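Local coordinates for ABC transporter substrate-binding protein (Bradyrhizobium japonicum, PDB 4I1D) that probably captures small solutes in the periplasm for an ABC importer, polyamines being one family-based suggestion, and holds D-malate in its pocket here, at residues A21-S26 against V256-N260; S101-Y105 against Y267-N271; P262-G268 against R284-S290. All blocks are in the same frame, centred on the assembly; numbering follows the deposited sequence.

Interaction 1 of 3, residues A21-S26 against V256-N260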
loop_
_atom_site.group_PDB
_atom_site.type_symbol
_atom_site.label_atom_id
_atom_site.label_comp_id
_atom_site.label_asym_id
_atom_site.label_seq_id
_atom_site.Cartn_x
_atom_site.Cartn_y
_atom_site.Cartn_z
ATOM N N ALA A 21 -48.004 -15.227 3.051
ATOM C CA ALA A 21 -48.269 -16.658 3.133
ATOM C C ALA A 21 -47.983 -17.257 4.499
ATOM O O ALA A 21 -48.686 -18.166 4.937
ATOM C CB ALA A 21 -47.444 -17.398 2.084
ATOM N N ILE A 22 -46.937 -16.772 5.161
ATOM C CA ILE A 22 -46.411 -17.471 6.333
ATOM C C ILE A 22 -46.316 -16.665 7.629
ATOM O O ILE A 22 -46.844 -17.091 8.655
ATOM C CB ILE A 22 -45.051 -18.111 6.030
ATOM C CG1 ILE A 22 -45.226 -19.212 4.981
ATOM C CG2 ILE A 22 -44.437 -18.663 7.301
ATOM C CD1 ILE A 22 -43.957 -19.884 4.598
ATOM N N LEU A 23 -45.646 -15.516 7.591
ATOM C CA LEU A 23 -45.418 -14.743 8.808
ATOM C C LEU A 23 -46.723 -14.229 9.435
ATOM O O LEU A 23 -47.009 -14.517 10.594
ATOM C CB LEU A 23 -44.436 -13.597 8.547
ATOM C CG LEU A 23 -43.131 -14.057 7.892
ATOM C CD1 LEU A 23 -42.149 -12.896 7.709
ATOM C CD2 LEU A 23 -42.498 -15.179 8.689
ATOM N N ASP A 24 -47.520 -13.485 8.674
ATOM C CA ASP A 24 -48.781 -12.946 9.202
ATOM C C ASP A 24 -49.727 -14.026 9.734
ATOM O O ASP A 24 -50.236 -13.907 10.849
ATOM C CB ASP A 24 -49.515 -12.087 8.162
ATOM C CG ASP A 24 -48.965 -10.677 8.078
ATOM O OD1 ASP A 24 -48.100 -10.324 8.908
ATOM O OD2 ASP A 24 -49.408 -9.913 7.194
ATOM N N PRO A 25 -49.975 -15.080 8.941
ATOM C CA PRO A 25 -50.883 -16.114 9.465
ATOM C C PRO A 25 -50.304 -16.800 10.712
ATOM O O PRO A 25 -51.044 -17.076 11.649
ATOM C CB PRO A 25 -51.011 -17.105 8.297
ATOM C CG PRO A 25 -50.592 -16.320 7.065
ATOM C CD PRO A 25 -49.541 -15.358 7.558
ATOM N N SER A 26 -49.002 -17.058 10.725
ATOM C CA SER A 26 -48.355 -17.656 11.893
ATOM C C SER A 26 -48.423 -16.760 13.133
ATOM O O SER A 26 -48.711 -17.227 14.235
ATOM C CB SER A 26 -46.895 -17.986 11.580
ATOM O OG SER A 26 -46.807 -19.055 10.656
ATOM N N VAL A 256 -50.403 -26.084 5.306
ATOM C CA VAL A 256 -51.238 -25.044 4.713
ATOM C C VAL A 256 -50.478 -23.739 4.487
ATOM O O VAL A 256 -50.501 -23.186 3.389
ATOM C CB VAL A 256 -52.485 -24.762 5.570
ATOM C CG1 VAL A 256 -53.317 -23.654 4.945
ATOM C CG2 VAL A 256 -53.312 -26.028 5.732
ATOM N N HIS A 257 -49.812 -23.246 5.526
ATOM C CA HIS A 257 -49.054 -22.003 5.406
ATOM C C HIS A 257 -48.045 -22.151 4.276
ATOM O O HIS A 257 -47.889 -21.266 3.433
ATOM C CB HIS A 257 -48.333 -21.668 6.714
ATOM C CG HIS A 257 -49.254 -21.322 7.842
ATOM N ND1 HIS A 257 -48.836 -21.269 9.156
ATOM C CD2 HIS A 257 -50.573 -21.012 7.855
ATOM C CE1 HIS A 257 -49.856 -20.942 9.927
ATOM N NE2 HIS A 257 -50.922 -20.778 9.163
ATOM N N GLN A 258 -47.374 -23.295 4.269
ATOM C CA GLN A 258 -46.390 -23.625 3.256
ATOM C C GLN A 258 -46.996 -23.708 1.856
ATOM O O GLN A 258 -46.433 -23.181 0.905
ATOM C CB GLN A 258 -45.711 -24.945 3.624
ATOM C CG GLN A 258 -44.638 -24.799 4.700
ATOM C CD GLN A 258 -43.285 -24.486 4.100
ATOM O OE1 GLN A 258 -42.855 -25.146 3.153
ATOM N NE2 GLN A 258 -42.607 -23.470 4.638
ATOM N N ALA A 259 -48.139 -24.376 1.727
ATOM C CA ALA A 259 -48.801 -24.488 0.436
ATOM C C ALA A 259 -49.205 -23.108 -0.085
ATOM O O ALA A 259 -49.407 -22.924 -1.283
ATOM C CB ALA A 259 -50.035 -25.441 0.510
ATOM N N ASN A 260 -49.320 -22.135 0.814
ATOM C CA ASN A 260 -49.716 -20.791 0.399
ATOM C C ASN A 260 -48.575 -19.970 -0.190
ATOM O O ASN A 260 -48.812 -18.991 -0.900
ATOM C CB ASN A 260 -50.382 -20.025 1.539
ATOM C CG ASN A 260 -51.893 -20.190 1.540
ATOM O OD1 ASN A 260 -52.623 -19.357 0.997
ATOM N ND2 ASN A 260 -52.369 -21.274 2.141
#

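Interaction 2 of 3, residues S101-Y105 against Y267-N271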
loop_
_atom_site.group_PDB
_atom_site.type_symbol
_atom_site.label_atom_id
_atom_site.label_comp_id
_atom_site.label_asym_id
_atom_site.label_seq_id
_atom_site.Cartn_x
_atom_site.Cartn_y
_atom_site.Cartn_z
ATOM N N SER A 101 -36.126 -27.502 6.171
ATOM C CA SER A 101 -36.307 -26.956 4.822
ATOM C C SER A 101 -37.512 -26.024 4.756
ATOM O O SER A 101 -38.594 -26.349 5.257
ATOM C CB SER A 101 -36.454 -28.079 3.794
ATOM O OG SER A 101 -35.324 -28.928 3.822
ATOM N N TYR A 102 -37.328 -24.874 4.117
ATOM C CA TYR A 102 -38.327 -23.805 4.181
ATOM C C TYR A 102 -38.965 -23.521 2.818
ATOM O O TYR A 102 -40.173 -23.344 2.723
ATOM C CB TYR A 102 -37.674 -22.562 4.769
ATOM C CG TYR A 102 -38.569 -21.356 4.974
ATOM C CD1 TYR A 102 -39.718 -21.432 5.753
ATOM C CD2 TYR A 102 -38.219 -20.121 4.434
ATOM C CE1 TYR A 102 -40.513 -20.314 5.955
ATOM C CE2 TYR A 102 -38.997 -19.011 4.620
ATOM C CZ TYR A 102 -40.142 -19.105 5.384
ATOM O OH TYR A 102 -40.906 -17.982 5.576
ATOM N N GLU A 103 -38.145 -23.503 1.767
ATOM C CA GLU A 103 -38.625 -23.322 0.403
ATOM C C GLU A 103 -37.559 -23.763 -0.608
ATOM O O GLU A 103 -36.360 -23.718 -0.320
ATOM C CB GLU A 103 -38.985 -21.855 0.172
ATOM C CG GLU A 103 -37.845 -20.899 0.490
ATOM C CD GLU A 103 -36.857 -20.722 -0.672
ATOM O OE1 GLU A 103 -35.698 -20.335 -0.418
ATOM O OE2 GLU A 103 -37.234 -20.949 -1.841
ATOM N N PHE A 104 -37.993 -24.182 -1.794
ATOM C CA PHE A 104 -37.064 -24.588 -2.840
ATOM C C PHE A 104 -37.048 -23.583 -3.981
ATOM O O PHE A 104 -38.104 -23.090 -4.391
ATOM C CB PHE A 104 -37.442 -25.954 -3.386
ATOM C CG PHE A 104 -37.169 -27.075 -2.443
ATOM C CD1 PHE A 104 -38.129 -27.469 -1.529
ATOM C CD2 PHE A 104 -35.953 -27.747 -2.478
ATOM C CE1 PHE A 104 -37.884 -28.517 -0.660
ATOM C CE2 PHE A 104 -35.696 -28.787 -1.608
ATOM C CZ PHE A 104 -36.664 -29.174 -0.690
ATOM N N TYR A 105 -35.845 -23.277 -4.473
ATOM C CA TYR A 105 -35.658 -22.444 -5.658
ATOM C C TYR A 105 -34.654 -23.090 -6.589
ATOM O O TYR A 105 -33.914 -23.982 -6.177
ATOM C CB TYR A 105 -35.165 -21.052 -5.274
ATOM C CG TYR A 105 -33.837 -21.008 -4.539
ATOM C CD1 TYR A 105 -32.668 -20.623 -5.185
ATOM C CD2 TYR A 105 -33.758 -21.327 -3.197
ATOM C CE1 TYR A 105 -31.451 -20.555 -4.499
ATOM C CE2 TYR A 105 -32.553 -21.272 -2.511
ATOM C CZ TYR A 105 -31.407 -20.882 -3.161
ATOM O OH TYR A 105 -30.226 -20.827 -2.455
ATOM N N TYR A 267 -41.679 -20.179 -5.944
ATOM C CA TYR A 267 -40.783 -21.062 -5.209
ATOM C C TYR A 267 -41.578 -22.229 -4.660
ATOM O O TYR A 267 -42.791 -22.128 -4.491
ATOM C CB TYR A 267 -40.053 -20.305 -4.098
ATOM C CG TYR A 267 -39.126 -19.243 -4.653
ATOM C CD1 TYR A 267 -38.388 -19.483 -5.805
ATOM C CD2 TYR A 267 -39.004 -17.991 -4.046
ATOM C CE1 TYR A 267 -37.538 -18.513 -6.338
ATOM C CE2 TYR A 267 -38.151 -17.007 -4.578
ATOM C CZ TYR A 267 -37.423 -17.281 -5.726
ATOM O OH TYR A 267 -36.572 -16.333 -6.268
ATOM N N GLY A 268 -40.900 -23.345 -4.413
ATOM C CA GLY A 268 -41.562 -24.548 -3.949
ATOM C C GLY A 268 -41.601 -24.597 -2.438
ATOM O O GLY A 268 -40.751 -23.997 -1.777
ATOM N N PRO A 269 -42.587 -25.316 -1.878
ATOM C CA PRO A 269 -42.687 -25.410 -0.417
ATOM C C PRO A 269 -41.590 -26.309 0.161
ATOM O O PRO A 269 -41.354 -27.394 -0.374
ATOM C CB PRO A 269 -44.077 -26.037 -0.199
ATOM C CG PRO A 269 -44.310 -26.870 -1.417
ATOM C CD PRO A 269 -43.573 -26.169 -2.566
ATOM N N GLY A 270 -40.920 -25.860 1.219
ATOM C CA GLY A 270 -39.962 -26.704 1.914
ATOM C C GLY A 270 -40.612 -27.984 2.430
ATOM O O GLY A 270 -39.977 -29.039 2.476
ATOM N N ASN A 271 -41.880 -27.900 2.820
ATOM C CA ASN A 271 -42.597 -29.067 3.328
ATOM C C ASN A 271 -43.418 -29.708 2.227
ATOM O O ASN A 271 -44.454 -29.173 1.828
ATOM C CB ASN A 271 -43.506 -28.684 4.503
ATOM C CG ASN A 271 -44.190 -29.894 5.137
ATOM O OD1 ASN A 271 -44.252 -30.979 4.551
ATOM N ND2 ASN A 271 -44.709 -29.706 6.339
#

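Interaction 3 of 3, residues P262-G268 against R284-S290. With SO4 (sulfate ion), chain J.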
loop_
_atom_site.group_PDB
_atom_site.type_symbol
_atom_site.label_atom_id
_atom_site.label_comp_id
_atom_site.label_asym_id
_atom_site.label_seq_id
_atom_site.Cartn_x
_atom_site.Cartn_y
_atom_site.Cartn_z
ATOM N N PRO A 262 -46.166 -20.623 -2.602
ATOM C CA PRO A 262 -46.148 -20.629 -4.074
ATOM C C PRO A 262 -47.391 -20.006 -4.697
ATOM O O PRO A 262 -47.499 -19.921 -5.919
ATOM C CB PRO A 262 -46.092 -22.120 -4.418
ATOM C CG PRO A 262 -46.623 -22.811 -3.219
ATOM C CD PRO A 262 -46.166 -21.988 -2.053
ATOM N N LEU A 263 -48.342 -19.586 -3.878
ATOM C CA LEU A 263 -49.460 -18.838 -4.422
ATOM C C LEU A 263 -49.001 -17.405 -4.694
ATOM O O LEU A 263 -49.650 -16.653 -5.423
ATOM C CB LEU A 263 -50.650 -18.856 -3.463
ATOM C CG LEU A 263 -51.332 -20.212 -3.264
ATOM C CD1 LEU A 263 -52.676 -20.033 -2.561
ATOM C CD2 LEU A 263 -51.533 -20.889 -4.597
ATOM N N HIS A 264 -47.859 -17.038 -4.120
ATOM C CA HIS A 264 -47.432 -15.644 -4.128
ATOM C C HIS A 264 -46.072 -15.442 -4.777
ATOM O O HIS A 264 -45.666 -14.315 -5.074
ATOM C CB HIS A 264 -47.463 -15.079 -2.706
ATOM C CG HIS A 264 -48.853 -14.963 -2.152
ATOM N ND1 HIS A 264 -49.340 -15.798 -1.172
ATOM C CD2 HIS A 264 -49.871 -14.132 -2.481
ATOM C CE1 HIS A 264 -50.596 -15.478 -0.906
ATOM N NE2 HIS A 264 -50.942 -14.470 -1.686
ATOM N N ILE A 265 -45.375 -16.544 -5.010
ATOM C CA ILE A 265 -44.064 -16.483 -5.625
ATOM C C ILE A 265 -43.695 -17.855 -6.168
ATOM O O ILE A 265 -44.159 -18.876 -5.663
ATOM C CB ILE A 265 -43.001 -15.958 -4.636
ATOM C CG1 ILE A 265 -41.750 -15.495 -5.389
ATOM C CG2 ILE A 265 -42.701 -17.001 -3.547
ATOM C CD1 ILE A 265 -40.766 -14.749 -4.521
ATOM N N ASP A 266 -42.876 -17.856 -7.211
ATOM C CA ASP A 266 -42.525 -19.062 -7.952
ATOM C C ASP A 266 -41.487 -19.943 -7.237
ATOM O O ASP A 266 -40.516 -20.394 -7.848
ATOM C CB ASP A 266 -42.007 -18.661 -9.339
ATOM C CG ASP A 266 -41.927 -19.832 -10.292
ATOM O OD1 ASP A 266 -42.777 -20.745 -10.171
ATOM O OD2 ASP A 266 -41.018 -19.843 -11.156
ATOM N N TYR A 267 -41.679 -20.179 -5.944
ATOM C CA TYR A 267 -40.783 -21.062 -5.209
ATOM C C TYR A 267 -41.578 -22.229 -4.660
ATOM O O TYR A 267 -42.791 -22.128 -4.491
ATOM C CB TYR A 267 -40.053 -20.305 -4.098
ATOM C CG TYR A 267 -39.126 -19.243 -4.653
ATOM C CD1 TYR A 267 -38.388 -19.483 -5.805
ATOM C CD2 TYR A 267 -39.004 -17.991 -4.046
ATOM C CE1 TYR A 267 -37.538 -18.513 -6.338
ATOM C CE2 TYR A 267 -38.151 -17.007 -4.578
ATOM C CZ TYR A 267 -37.423 -17.281 -5.726
ATOM O OH TYR A 267 -36.572 -16.333 -6.268
ATOM N N GLY A 268 -40.900 -23.345 -4.413
ATOM C CA GLY A 268 -41.562 -24.548 -3.949
ATOM C C GLY A 268 -41.601 -24.597 -2.438
ATOM O O GLY A 268 -40.751 -23.997 -1.777
ATOM N N ARG A 284 -50.616 -24.519 -11.447
ATOM C CA ARG A 284 -49.660 -23.690 -10.719
ATOM C C ARG A 284 -48.473 -24.507 -10.219
ATOM O O ARG A 284 -47.327 -24.050 -10.268
ATOM C CB ARG A 284 -50.346 -22.977 -9.545
ATOM C CG ARG A 284 -49.400 -22.187 -8.639
ATOM C CD ARG A 284 -48.646 -21.130 -9.431
ATOM N NE ARG A 284 -47.682 -20.388 -8.620
ATOM C CZ ARG A 284 -46.712 -19.628 -9.126
ATOM N NH1 ARG A 284 -46.571 -19.523 -10.443
ATOM N NH2 ARG A 284 -45.875 -18.982 -8.319
ATOM N N ALA A 285 -48.751 -25.709 -9.725
ATOM C CA ALA A 285 -47.696 -26.591 -9.234
ATOM C C ALA A 285 -46.698 -26.901 -10.345
ATOM O O ALA A 285 -45.485 -26.978 -10.108
ATOM C CB ALA A 285 -48.296 -27.877 -8.687
ATOM N N ALA A 286 -47.224 -27.065 -11.557
ATOM C CA ALA A 286 -46.418 -27.422 -12.722
ATOM C C ALA A 286 -45.315 -26.407 -13.020
ATOM O O ALA A 286 -44.443 -26.660 -13.860
ATOM C CB ALA A 286 -47.316 -27.605 -13.950
ATOM N N GLN A 287 -45.360 -25.264 -12.335
ATOM C CA GLN A 287 -44.411 -24.181 -12.571
ATOM C C GLN A 287 -43.371 -24.088 -11.468
ATOM O O GLN A 287 -42.477 -23.240 -11.524
ATOM C CB GLN A 287 -45.147 -22.844 -12.697
ATOM C CG GLN A 287 -46.076 -22.770 -13.908
ATOM C CD GLN A 287 -47.057 -21.611 -13.839
ATOM O OE1 GLN A 287 -47.292 -21.036 -12.772
ATOM N NE2 GLN A 287 -47.642 -21.264 -14.983
ATOM N N LEU A 288 -43.482 -24.958 -10.470
ATOM C CA LEU A 288 -42.660 -24.830 -9.269
ATOM C C LEU A 288 -41.400 -25.673 -9.358
ATOM O O LEU A 288 -41.404 -26.737 -9.978
ATOM C CB LEU A 288 -43.460 -25.201 -8.012
ATOM C CG LEU A 288 -44.760 -24.430 -7.759
ATOM C CD1 LEU A 288 -45.479 -24.977 -6.543
ATOM C CD2 LEU A 288 -44.503 -22.946 -7.598
ATOM N N PRO A 289 -40.313 -25.192 -8.735
ATOM C CA PRO A 289 -38.999 -25.861 -8.768
ATOM C C PRO A 289 -39.009 -27.274 -8.181
ATOM O O PRO A 289 -38.338 -28.152 -8.716
ATOM C CB PRO A 289 -38.112 -24.939 -7.920
ATOM C CG PRO A 289 -38.782 -23.556 -8.047
ATOM C CD PRO A 289 -40.262 -23.884 -8.054
ATOM N N SER A 290 -39.766 -27.497 -7.113
ATOM C CA SER A 290 -39.757 -28.794 -6.436
ATOM C C SER A 290 -40.933 -29.707 -6.781
ATOM O O SER A 290 -41.122 -30.751 -6.148
ATOM C CB SER A 290 -39.690 -28.600 -4.924
ATOM O OG SER A 290 -40.692 -27.702 -4.483
HETATM S S SO4 J . -44.308 -15.554 -9.832
HETATM O O1 SO4 J . -45.455 -15.608 -8.928
HETATM O O2 SO4 J . -43.087 -15.863 -9.093
HETATM O O3 SO4 J . -44.499 -16.532 -10.901
HETATM O O4 SO4 J . -44.187 -14.214 -10.406
#

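Interaction 1 of 3, residues A21-S26 against V256-N260
The imidazole of H257 meets helix 21-26 at P25 and S26. CB of P25 makes an off-centre CH-pi contact, 4.1 Å from the centroid of the H257 ring and 29° off its normal, while OG of S26 stands obliquely to the same ring, 3.4 Å from H257 ND1. That nitrogen is bonded to E251 O, which fixes how the ring is turned. The amide of Q258 comes in at another point: its NE2 lies 3.8 Å from CD1 of I22, and the amide is held by A252 O, Y102 O and N271 N. N260 turns its amide back on its own helix, ND2 giving V256 O a nearly straight bond (179°) from above the carbonyl plane.

Between these groups aliphatic carbons rest on the backbone of the other helix. A21 CB is 3.6 Å from N260 C, and I22 CG1 lies 3.7 Å from H257 O. With its OG anti to the carbonyl carbon (chi1 -69°), S26 folds back along its own helix, and OG bonds I22 O at 2.8 Å from the face opposite to the one its backbone N uses. An alanine here would remove that hydroxyl and would probably leave I22 O with one grip fewer and the H257 ring less firmly backed.

The two helix segments run roughly antiparallel, 8.8 Å apart at closest approach. Helix 21-26 is kinked at P25, whose N has no bond to the turn before. F248 of helix 242-252 packs on L23 and S26, and Q258 reaches past I22 to strand 100-112.

Interaction 2 of 3, residues S101-Y105 against Y267-N271
F104 and G268 form an antiparallel hydrogen-bonded pair: F104 N gives to G268 O at 2.8 Å, and G268 N gives to F104 O at the same distance. One step along, E103 and P269 make a non-hydrogen-bonded pair, and G270 N adds a weak bond to Y102 O. G270 sits so close to S101 and Y102 that a CB would run into S101 O.

Side chains flank this ladder. The edge of the F104 ring meets P269 O, CD1 coming to 3.4 Å in the ring plane. CB of Y105 lies 3.6 Å from CD1 of Y267. E103 runs alongside Y267, pointing the same way, its OE2 3.7 Å from Y267 CB; CG between backbone N and carbonyl carbon (chi1 55°) and a second bend bring the carboxylate there.

Farther out, T231 sets the strand: Y102 and E103 both face it in a classic beta bulge, and its hydroxyl bonds E103 OE1. Y105 meets W205 edge to face. Y267 itself comes, side chain to side chain, within about 6 Å of malate-binding R208.

OE2 of E103 is buried against Y267 without a polar partner, which would probably raise the pKa of the acid.

Interaction 3 of 3, residues P262-G268 against R284-S290
R284 bonds through NE and NH2, gripping P262 O side-on, NE at 2.7 Å and nearly in line with the C=O bond, NH2 from a tilt. The arginine chain bends at chi2 (58°), and NH1 is tied to Q287 OE1 at 2.9 Å.

Charged contacts are looser. OD1 of D266 is 4.0 Å from R284 NH1, a long salt bridge of charges alone. D266 OD2 goes to N206 instead. D266 N makes a weak bond to O2 of a sulfate, probably from the crystallisation liquor.

The one apolar side-chain pair is P262 and L288, crossing at about a right angle, P262 CB 3.6 Å from L288 CD1. L288 CD2 lies over the rim of one guanidinium face. Van der Waals contacts with the backbone put P289 CD 3.5 Å from D266 O and S290 OG, buried with no polar partner, 3.3 Å from G268 CA.

The contact joins the loop between helix 255-260 and strand 268-269 to helix 282-285 and the type I turn from A285 to L288.

D266 OD1 lies 2.9 Å from Q287 O, acceptor against acceptor. The charge of R284 probably offsets part of that strain, and Q287 O has its own donor in Y223 OH.

From the N terminus, the chain lays down 21-26 on helix 12-30, then 101-105 on strand 100-112. Interaction 1 closes a loop of about 230 residues when 256-260 returns to the first helix. The chain then runs through the loop 262-268 into 267-271, where interaction 2 closes on the strand; the loops of interactions 1 and 2 cross. Interaction 3 opens at P262, after 1 has closed; its first segment ends on Y267 and G268, shared with 2, and it closes at 284-290. Q258 bonds N271 and Y102, joining 1 to 2, while P289 and S290 pack on F104. Thus 1 joins two helices, 2 reaches the sheet, and 3 links a loop to helix 282-285.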